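Local coordinates for protein yciF (Escherichia coli, PDB 2GS4), which is of unknown precise function but is a homodimeric stress protein related to rubrerythrin and the ferritins, and probably binds metal, at residues Y18-A32 with F44-I58. Numbering follows the deposited sequence.
Sequences YSAEKQLTRALAKLA and FHAHLEETHGQIERI
Segments 18-32 and 44-58 run antiparallel, their axes 8.4 Å apart at closest and 163° between their directions, with Leu-28 facing Leu-48 and Ala-32 facing Phe-44. At one end Ala-32 lets the backbones come close, its CB 3.8 Å from Phe-44 CB, and Leu-31 sets its CB squarely over one face of the Phe-44 ring, a CH-pi contact 3.7 Å from CB to the ring centroid, while its CD1 reaches CE1 of the same ring. With CG anti to its carbonyl carbon (chi1 -66°), Leu-28 drops as a knob among Phe-44, His-47, Leu-48 and Thr-51, its CD1 3.4 Å from Thr-51 OG1. Thr-51 answers as a knob among Glu-21, Leu-24, Thr-25 and Leu-28, and its hydroxyl donates to His-47 O from one side of the carbonyl plane while its own N-H arrives from the other. This knobs-into-holes packing joins helices 6-33 and 38-63, an antiparallel hairpin of a ferritin-like bundle; helix 95-126 packs against both, and helix 130-159 against helix 38-63. The buried polar layer in between is bridged by water: one molecule lies within hydrogen-bonding distance of Glu-21 OE1 (2.8 Å), Thr-51 OG1 and Gln-54 OE1, although with two protons it can donate to only two at a time. Bent at chi2 (-72°), the Glu-21 chain carries its carboxylate to this site, where OE2 is hydrogen-bonded to Tyr-117 OH; Gln-54 NE2 and His-47 NE2 both hydrogen-bond Glu-143 OE1. Toward the surface, Thr-25 lays CG2 over a face of the His-52 imidazole, 3.9 Å from CG2 to the centroid. At the far end Ile-55 fits among Tyr-18, Glu-21, Lys-22 and Thr-25, its CG1 3.5 Å from Glu-21 CB, and Ile-58 CG2 meets the edge of the Tyr-18 ring at CD1 (3.5 Å).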
ATOM      1  N   TYR A  18       2.312  -7.995   9.377  1.00 23.52           N
ATOM      2  CA  TYR A  18       2.059  -9.393   9.740  1.00 26.39           C
ATOM      3  C   TYR A  18       0.964  -9.893   8.798  1.00 23.46           C
ATOM      4  O   TYR A  18       1.077 -10.960   8.204  1.00 24.79           O
ATOM      5  CB  TYR A  18       1.568  -9.499  11.187  1.00 27.07           C
ATOM      6  CG  TYR A  18       1.485 -10.915  11.734  1.00 33.17           C
ATOM      7  CD1 TYR A  18       2.621 -11.559  12.227  1.00 30.33           C
ATOM      8  CD2 TYR A  18       0.273 -11.605  11.765  1.00 31.37           C
ATOM      9  CE1 TYR A  18       2.553 -12.853  12.738  1.00 36.58           C
ATOM     10  CE2 TYR A  18       0.195 -12.911  12.277  1.00 42.69           C
ATOM     11  CZ  TYR A  18       1.341 -13.522  12.761  1.00 43.36           C
ATOM     12  OH  TYR A  18       1.282 -14.798  13.274  1.00 46.41           O
ATOM     13  N   SER A  19      -0.092  -9.099   8.654  1.00 25.75           N
ATOM     14  CA  SER A  19      -1.193  -9.461   7.770  1.00 24.44           C
ATOM     15  C   SER A  19      -0.704  -9.608   6.329  1.00 24.34           C
ATOM     16  O   SER A  19      -1.067 -10.559   5.649  1.00 20.82           O
ATOM     17  CB  SER A  19      -2.311  -8.411   7.855  1.00 28.74           C
ATOM     18  OG  SER A  19      -3.223  -8.529   6.774  1.00 27.94           O
ATOM     19  N   ALA A  20       0.132  -8.677   5.875  1.00 21.42           N
ATOM     20  CA  ALA A  20       0.656  -8.713   4.514  1.00 23.17           C
ATOM     21  C   ALA A  20       1.424 -10.000   4.215  1.00 23.18           C
ATOM     22  O   ALA A  20       1.262 -10.591   3.156  1.00 25.16           O
ATOM     23  CB  ALA A  20       1.558  -7.497   4.275  1.00 21.00           C
ATOM     24  N   GLU A  21       2.277 -10.411   5.149  1.00 24.58           N
ATOM     25  CA  GLU A  21       3.073 -11.625   4.982  1.00 22.79           C
ATOM     26  C   GLU A  21       2.157 -12.845   4.937  1.00 19.13           C
ATOM     27  O   GLU A  21       2.372 -13.772   4.150  1.00 22.97           O
ATOM     28  CB  GLU A  21       4.080 -11.750   6.141  1.00 24.88           C
ATOM     29  CG  GLU A  21       5.082 -10.594   6.214  1.00 23.35           C
ATOM     30  CD  GLU A  21       6.120 -10.635   5.096  1.00 27.32           C
ATOM     31  OE1 GLU A  21       5.827 -11.199   4.018  1.00 29.13           O
ATOM     32  OE2 GLU A  21       7.230 -10.091   5.291  1.00 30.99           O
ATOM     33  N   LYS A  22       1.132 -12.820   5.783  1.00 19.62           N
ATOM     34  CA  LYS A  22       0.141 -13.887   5.887  1.00 21.22           C
ATOM     35  C   LYS A  22      -0.520 -14.075   4.516  1.00 26.39           C
ATOM     36  O   LYS A  22      -0.612 -15.182   3.991  1.00 25.50           O
ATOM     37  CB  LYS A  22      -0.926 -13.489   6.908  1.00 25.21           C
ATOM     38  CG  LYS A  22      -1.420 -14.605   7.801  1.00 49.85           C
ATOM     39  CD  LYS A  22      -0.464 -14.873   8.950  1.00 51.80           C
ATOM     40  CE  LYS A  22      -0.914 -16.098   9.729  1.00 76.95           C
ATOM     41  NZ  LYS A  22       0.158 -16.619  10.614  1.00 51.80           N
ATOM     42  N   GLN A  23      -0.983 -12.969   3.943  1.00 24.92           N
ATOM     43  CA  GLN A  23      -1.626 -12.996   2.638  1.00 22.25           C
ATOM     44  C   GLN A  23      -0.596 -13.385   1.593  1.00 21.76           C
ATOM     45  O   GLN A  23      -0.893 -14.151   0.674  1.00 23.12           O
ATOM     46  CB  GLN A  23      -2.196 -11.615   2.288  1.00 22.58           C
ATOM     47  CG  GLN A  23      -3.155 -11.045   3.316  1.00 22.42           C
ATOM     48  CD  GLN A  23      -3.672  -9.674   2.916  1.00 23.38           C
ATOM     49  OE1 GLN A  23      -4.164  -9.487   1.808  1.00 20.32           O
ATOM     50  NE2 GLN A  23      -3.559  -8.710   3.815  1.00 24.67           N
ATOM     51  N   LEU A  24       0.626 -12.873   1.729  1.00 22.26           N
ATOM     52  CA  LEU A  24       1.642 -13.195   0.744  1.00 24.76           C
ATOM     53  C   LEU A  24       1.883 -14.713   0.630  1.00 29.47           C
ATOM     54  O   LEU A  24       2.064 -15.219  -0.478  1.00 27.00           O
ATOM     55  CB  LEU A  24       2.944 -12.445   1.046  1.00 28.31           C
ATOM     56  CG  LEU A  24       3.867 -12.181  -0.160  1.00 38.49           C
ATOM     57  CD1 LEU A  24       3.071 -11.616  -1.338  1.00 38.52           C
ATOM     58  CD2 LEU A  24       4.970 -11.212   0.234  1.00 28.07           C
ATOM     59  N   THR A  25       1.848 -15.441   1.752  1.00 27.31           N
ATOM     60  CA  THR A  25       2.063 -16.900   1.718  1.00 28.85           C
ATOM     61  C   THR A  25       1.153 -17.601   0.712  1.00 28.30           C
ATOM     62  O   THR A  25       1.620 -18.413  -0.091  1.00 31.40           O
ATOM     63  CB  THR A  25       1.852 -17.575   3.109  1.00 27.24           C
ATOM     64  OG1 THR A  25       0.524 -17.325   3.575  1.00 31.86           O
ATOM     65  CG2 THR A  25       2.864 -17.051   4.129  1.00 28.84           C
ATOM     66  N   ARG A  26      -0.143 -17.299   0.761  1.00 28.36           N
ATOM     67  CA  ARG A  26      -1.096 -17.893  -0.173  1.00 39.06           C
ATOM     68  C   ARG A  26      -0.763 -17.449  -1.601  1.00 33.73           C
ATOM     69  O   ARG A  26      -0.659 -18.269  -2.512  1.00 35.33           O
ATOM     70  CB  ARG A  26      -2.544 -17.471   0.153  1.00 31.05           C
ATOM     71  CG  ARG A  26      -3.190 -18.129   1.384  1.00 54.24           C
ATOM     72  CD  ARG A  26      -3.265 -17.199   2.607  1.00 66.57           C
ATOM     73  NE  ARG A  26      -4.225 -16.102   2.467  1.00 68.54           N
ATOM     74  CZ  ARG A  26      -4.568 -15.277   3.458  1.00 56.28           C
ATOM     75  NH1 ARG A  26      -4.034 -15.425   4.664  1.00 57.03           N
ATOM     76  NH2 ARG A  26      -5.438 -14.298   3.244  1.00 69.71           N
ATOM     77  N   ALA A  27      -0.584 -16.146  -1.787  1.00 32.26           N
ATOM     78  CA  ALA A  27      -0.291 -15.601  -3.109  1.00 29.34           C
ATOM     79  C   ALA A  27       0.934 -16.208  -3.789  1.00 28.88           C
ATOM     80  O   ALA A  27       0.907 -16.496  -4.983  1.00 30.60           O
ATOM     81  CB  ALA A  27      -0.138 -14.092  -3.022  1.00 28.18           C
ATOM     82  N   LEU A  28       2.007 -16.412  -3.033  1.00 23.25           N
ATOM     83  CA  LEU A  28       3.225 -16.965  -3.611  1.00 26.01           C
ATOM     84  C   LEU A  28       3.065 -18.414  -4.084  1.00 24.70           C
ATOM     85  O   LEU A  28       3.669 -18.807  -5.081  1.00 26.12           O
ATOM     86  CB  LEU A  28       4.383 -16.837  -2.609  1.00 24.79           C
ATOM     87  CG  LEU A  28       4.786 -15.385  -2.311  1.00 29.24           C
ATOM     88  CD1 LEU A  28       5.711 -15.321  -1.105  1.00 26.83           C
ATOM     89  CD2 LEU A  28       5.457 -14.784  -3.533  1.00 34.89           C
ATOM     90  N   ALA A  29       2.259 -19.211  -3.384  1.00 26.28           N
ATOM     91  CA  ALA A  29       2.051 -20.596  -3.800  1.00 25.46           C
ATOM     92  C   ALA A  29       1.305 -20.576  -5.130  1.00 30.73           C
ATOM     93  O   ALA A  29       1.584 -21.389  -6.017  1.00 31.65           O
ATOM     94  CB  ALA A  29       1.244 -21.347  -2.760  1.00 31.43           C
ATOM     95  N   LYS A  30       0.355 -19.651  -5.268  1.00 32.23           N
ATOM     96  CA  LYS A  30      -0.399 -19.534  -6.511  1.00 31.58           C
ATOM     97  C   LYS A  30       0.540 -19.038  -7.614  1.00 31.50           C
ATOM     98  O   LYS A  30       0.524 -19.563  -8.727  1.00 31.27           O
ATOM     99  CB  LYS A  30      -1.580 -18.558  -6.372  1.00 26.65           C
ATOM    100  CG  LYS A  30      -2.802 -19.044  -5.564  1.00 47.99           C
ATOM    101  CD  LYS A  30      -4.018 -18.128  -5.845  1.00 68.74           C
ATOM    102  CE  LYS A  30      -5.244 -18.449  -4.980  1.00 78.05           C
ATOM    103  NZ  LYS A  30      -6.480 -17.714  -5.422  1.00 53.22           N
ATOM    104  N   LEU A  31       1.366 -18.038  -7.318  1.00 28.63           N
ATOM    105  CA  LEU A  31       2.278 -17.533  -8.340  1.00 30.81           C
ATOM    106  C   LEU A  31       3.229 -18.606  -8.833  1.00 30.63           C
ATOM    107  O   LEU A  31       3.500 -18.691 -10.029  1.00 28.76           O
ATOM    108  CB  LEU A  31       3.091 -16.344  -7.829  1.00 23.68           C
ATOM    109  CG  LEU A  31       2.368 -15.005  -7.734  1.00 24.92           C
ATOM    110  CD1 LEU A  31       3.239 -14.054  -6.945  1.00 23.95           C
ATOM    111  CD2 LEU A  31       2.075 -14.454  -9.130  1.00 22.83           C
ATOM    112  N   ALA A  32       3.744 -19.424  -7.924  1.00 26.99           N
ATOM    113  CA  ALA A  32       4.668 -20.463  -8.335  1.00 28.40           C
ATOM    114  C   ALA A  32       4.026 -21.414  -9.350  1.00 32.94           C
ATOM    115  O   ALA A  32       4.719 -21.943 -10.221  1.00 31.85           O
ATOM    116  CB  ALA A  32       5.171 -21.231  -7.117  1.00 28.90           C
ATOM    117  N   PHE A  44       9.532 -18.064  -6.837  1.00 25.25           N
ATOM    118  CA  PHE A  44       8.314 -17.797  -6.076  1.00 25.44           C
ATOM    119  C   PHE A  44       8.230 -18.805  -4.927  1.00 27.46           C
ATOM    120  O   PHE A  44       7.831 -18.463  -3.819  1.00 23.98           O
ATOM    121  CB  PHE A  44       7.051 -17.905  -6.953  1.00 25.81           C
ATOM    122  CG  PHE A  44       6.833 -16.727  -7.875  1.00 24.07           C
ATOM    123  CD1 PHE A  44       6.868 -15.414  -7.394  1.00 25.94           C
ATOM    124  CD2 PHE A  44       6.544 -16.935  -9.224  1.00 25.15           C
ATOM    125  CE1 PHE A  44       6.625 -14.329  -8.257  1.00 24.85           C
ATOM    126  CE2 PHE A  44       6.300 -15.859 -10.083  1.00 23.18           C
ATOM    127  CZ  PHE A  44       6.337 -14.561  -9.599  1.00 26.65           C
ATOM    128  N   HIS A  45       8.610 -20.050  -5.195  1.00 23.31           N
ATOM    129  CA  HIS A  45       8.574 -21.073  -4.156  1.00 27.75           C
ATOM    130  C   HIS A  45       9.621 -20.759  -3.097  1.00 26.93           C
ATOM    131  O   HIS A  45       9.380 -20.940  -1.903  1.00 34.15           O
ATOM    132  CB  HIS A  45       8.822 -22.464  -4.747  1.00 32.96           C
ATOM    133  CG  HIS A  45       8.673 -23.575  -3.755  1.00 40.85           C
ATOM    134  ND1 HIS A  45       7.491 -23.830  -3.090  1.00 57.11           N
ATOM    135  CD2 HIS A  45       9.559 -24.492  -3.306  1.00 50.08           C
ATOM    136  CE1 HIS A  45       7.658 -24.855  -2.274  1.00 61.10           C
ATOM    137  NE2 HIS A  45       8.907 -25.276  -2.385  1.00 41.36           N
ATOM    138  N   ALA A  46      10.780 -20.274  -3.529  1.00 24.49           N
ATOM    139  CA  ALA A  46      11.829 -19.926  -2.585  1.00 27.56           C
ATOM    140  C   ALA A  46      11.345 -18.775  -1.705  1.00 29.11           C
ATOM    141  O   ALA A  46      11.550 -18.789  -0.494  1.00 26.62           O
ATOM    142  CB  ALA A  46      13.103 -19.525  -3.325  1.00 24.42           C
ATOM    143  N   HIS A  47      10.687 -17.785  -2.304  1.00 23.51           N
ATOM    144  CA  HIS A  47      10.213 -16.647  -1.520  1.00 26.43           C
ATOM    145  C   HIS A  47       9.077 -17.053  -0.585  1.00 26.67           C
ATOM    146  O   HIS A  47       8.897 -16.453   0.480  1.00 29.95           O
ATOM    147  CB  HIS A  47       9.744 -15.508  -2.425  1.00 24.47           C
ATOM    148  CG  HIS A  47       9.586 -14.204  -1.705  1.00 24.07           C
ATOM    149  ND1 HIS A  47       8.723 -13.221  -2.131  1.00 26.12           N
ATOM    150  CD2 HIS A  47      10.184 -13.725  -0.589  1.00 25.59           C
ATOM    151  CE1 HIS A  47       8.793 -12.188  -1.305  1.00 25.75           C
ATOM    152  NE2 HIS A  47       9.672 -12.471  -0.362  1.00 26.93           N
ATOM    153  N   LEU A  48       8.312 -18.071  -0.982  1.00 23.72           N
ATOM    154  CA  LEU A  48       7.211 -18.565  -0.166  1.00 22.08           C
ATOM    155  C   LEU A  48       7.786 -19.101   1.144  1.00 25.93           C
ATOM    156  O   LEU A  48       7.217 -18.894   2.219  1.00 22.86           O
ATOM    157  CB  LEU A  48       6.466 -19.687  -0.892  1.00 25.20           C
ATOM    158  CG  LEU A  48       5.550 -20.549  -0.016  1.00 30.73           C
ATOM    159  CD1 LEU A  48       4.640 -19.652   0.802  1.00 32.18           C
ATOM    160  CD2 LEU A  48       4.737 -21.507  -0.876  1.00 31.09           C
ATOM    161  N   GLU A  49       8.910 -19.798   1.044  1.00 25.48           N
ATOM    162  CA  GLU A  49       9.548 -20.347   2.231  1.00 24.14           C
ATOM    163  C   GLU A  49      10.146 -19.232   3.075  1.00 22.98           C
ATOM    164  O   GLU A  49       9.921 -19.178   4.282  1.00 21.31           O
ATOM    165  CB  GLU A  49      10.612 -21.359   1.826  1.00 23.12           C
ATOM    166  CG  GLU A  49      10.022 -22.550   1.103  1.00 23.71           C
ATOM    167  CD  GLU A  49       8.864 -23.153   1.870  1.00 33.86           C
ATOM    168  OE1 GLU A  49       7.954 -23.721   1.231  1.00 44.41           O
ATOM    169  OE2 GLU A  49       8.863 -23.061   3.119  1.00 44.61           O
ATOM    170  N   GLU A  50      10.881 -18.326   2.434  1.00 23.08           N
ATOM    171  CA  GLU A  50      11.485 -17.195   3.129  1.00 28.27           C
ATOM    172  C   GLU A  50      10.406 -16.353   3.834  1.00 28.03           C
ATOM    173  O   GLU A  50      10.649 -15.831   4.916  1.00 29.43           O
ATOM    174  CB  GLU A  50      12.305 -16.356   2.121  1.00 33.53           C
ATOM    175  CG  GLU A  50      12.693 -14.940   2.549  1.00 43.16           C
ATOM    176  CD  GLU A  50      13.486 -14.200   1.469  1.00 36.93           C
ATOM    177  OE1 GLU A  50      13.181 -13.016   1.200  1.00 47.78           O
ATOM    178  OE2 GLU A  50      14.419 -14.800   0.887  1.00 45.39           O
ATOM    179  N   THR A  51       9.217 -16.238   3.238  1.00 24.65           N
ATOM    180  CA  THR A  51       8.135 -15.462   3.845  1.00 25.61           C
ATOM    181  C   THR A  51       7.607 -16.126   5.120  1.00 26.86           C
ATOM    182  O   THR A  51       7.266 -15.429   6.086  1.00 25.04           O
ATOM    183  CB  THR A  51       6.956 -15.228   2.850  1.00 32.59           C
ATOM    184  OG1 THR A  51       7.406 -14.436   1.741  1.00 28.68           O
ATOM    185  CG2 THR A  51       5.807 -14.474   3.543  1.00 30.50           C
ATOM    186  N   HIS A  52       7.521 -17.458   5.124  1.00 24.16           N
ATOM    187  CA  HIS A  52       7.066 -18.150   6.322  1.00 27.29           C
ATOM    188  C   HIS A  52       8.117 -17.874   7.392  1.00 29.44           C
ATOM    189  O   HIS A  52       7.794 -17.690   8.570  1.00 27.80           O
ATOM    190  CB  HIS A  52       6.928 -19.663   6.079  1.00 26.24           C
ATOM    191  CG  HIS A  52       5.552 -20.083   5.661  1.00 30.14           C
ATOM    192  ND1 HIS A  52       5.274 -20.603   4.412  1.00 32.99           N
ATOM    193  CD2 HIS A  52       4.368 -20.034   6.317  1.00 34.47           C
ATOM    194  CE1 HIS A  52       3.980 -20.852   4.320  1.00 33.47           C
ATOM    195  NE2 HIS A  52       3.407 -20.514   5.461  1.00 35.91           N
ATOM    196  N   GLY A  53       9.379 -17.821   6.972  1.00 28.02           N
ATOM    197  CA  GLY A  53      10.452 -17.551   7.908  1.00 23.15           C
ATOM    198  C   GLY A  53      10.375 -16.136   8.464  1.00 27.22           C
ATOM    199  O   GLY A  53      10.710 -15.899   9.621  1.00 24.18           O
ATOM    200  N   GLN A  54       9.937 -15.192   7.633  1.00 23.78           N
ATOM    201  CA  GLN A  54       9.829 -13.800   8.047  1.00 22.97           C
ATOM    202  C   GLN A  54       8.690 -13.621   9.041  1.00 21.83           C
ATOM    203  O   GLN A  54       8.758 -12.752   9.925  1.00 23.80           O
ATOM    204  CB  GLN A  54       9.669 -12.904   6.802  1.00 21.25           C
ATOM    205  CG  GLN A  54      10.928 -12.945   5.931  1.00 21.94           C
ATOM    206  CD  GLN A  54      10.755 -12.386   4.529  1.00 27.15           C
ATOM    207  OE1 GLN A  54       9.641 -12.148   4.072  1.00 27.16           O
ATOM    208  NE2 GLN A  54      11.873 -12.197   3.829  1.00 27.09           N
ATOM    209  N   ILE A  55       7.648 -14.440   8.927  1.00 21.98           N
ATOM    210  CA  ILE A  55       6.564 -14.331   9.879  1.00 22.24           C
ATOM    211  C   ILE A  55       7.137 -14.791  11.231  1.00 24.18           C
ATOM    212  O   ILE A  55       6.853 -14.190  12.265  1.00 24.65           O
ATOM    213  CB  ILE A  55       5.341 -15.179   9.460  1.00 23.62           C
ATOM    214  CG1 ILE A  55       4.717 -14.566   8.199  1.00 27.14           C
ATOM    215  CG2 ILE A  55       4.309 -15.217  10.587  1.00 27.25           C
ATOM    216  CD1 ILE A  55       3.505 -15.303   7.650  1.00 28.27           C
ATOM    217  N   GLU A  56       7.962 -15.835  11.226  1.00 25.18           N
ATOM    218  CA  GLU A  56       8.547 -16.290  12.492  1.00 29.15           C
ATOM    219  C   GLU A  56       9.379 -15.167  13.097  1.00 26.28           C
ATOM    220  O   GLU A  56       9.384 -14.970  14.313  1.00 26.59           O
ATOM    221  CB  GLU A  56       9.435 -17.526  12.288  1.00 22.18           C
ATOM    222  CG  GLU A  56       8.663 -18.759  11.830  1.00 22.86           C
ATOM    223  CD  GLU A  56       7.647 -19.218  12.849  1.00 22.27           C
ATOM    224  OE1 GLU A  56       6.610 -19.768  12.433  1.00 42.98           O
ATOM    225  OE2 GLU A  56       7.887 -19.044  14.061  1.00 35.34           O
ATOM    226  N   ARG A  57      10.086 -14.427  12.250  1.00 30.43           N
ATOM    227  CA  ARG A  57      10.911 -13.336  12.743  1.00 23.98           C
ATOM    228  C   ARG A  57      10.037 -12.249  13.380  1.00 25.34           C
ATOM    229  O   ARG A  57      10.458 -11.601  14.341  1.00 27.11           O
ATOM    230  CB  ARG A  57      11.768 -12.763  11.609  1.00 26.12           C
ATOM    231  CG  ARG A  57      12.940 -11.922  12.089  1.00 27.77           C
ATOM    232  CD  ARG A  57      13.908 -11.638  10.951  1.00 26.51           C
ATOM    233  NE  ARG A  57      14.594 -12.849  10.511  1.00 30.30           N
ATOM    234  CZ  ARG A  57      14.845 -13.141   9.239  1.00 40.51           C
ATOM    235  NH1 ARG A  57      15.481 -14.262   8.921  1.00 46.43           N
ATOM    236  NH2 ARG A  57      14.432 -12.322   8.278  1.00 43.33           N
ATOM    237  N   ILE A  58       8.827 -12.050  12.856  1.00 29.55           N
ATOM    238  CA  ILE A  58       7.920 -11.060  13.430  1.00 29.00           C
ATOM    239  C   ILE A  58       7.498 -11.512  14.834  1.00 25.15           C
ATOM    240  O   ILE A  58       7.316 -10.684  15.722  1.00 26.25           O
ATOM    241  CB  ILE A  58       6.648 -10.835  12.544  1.00 25.80           C
ATOM    242  CG1 ILE A  58       7.011 -10.062  11.268  1.00 28.99           C
ATOM    243  CG2 ILE A  58       5.599 -10.051  13.329  1.00 25.95           C
ATOM    244  CD1 ILE A  58       5.861  -9.953  10.266  1.00 29.87           C
TER
HETATM  245  O   HOH W   1       7.973 -11.822   2.302  1.00 33.80           O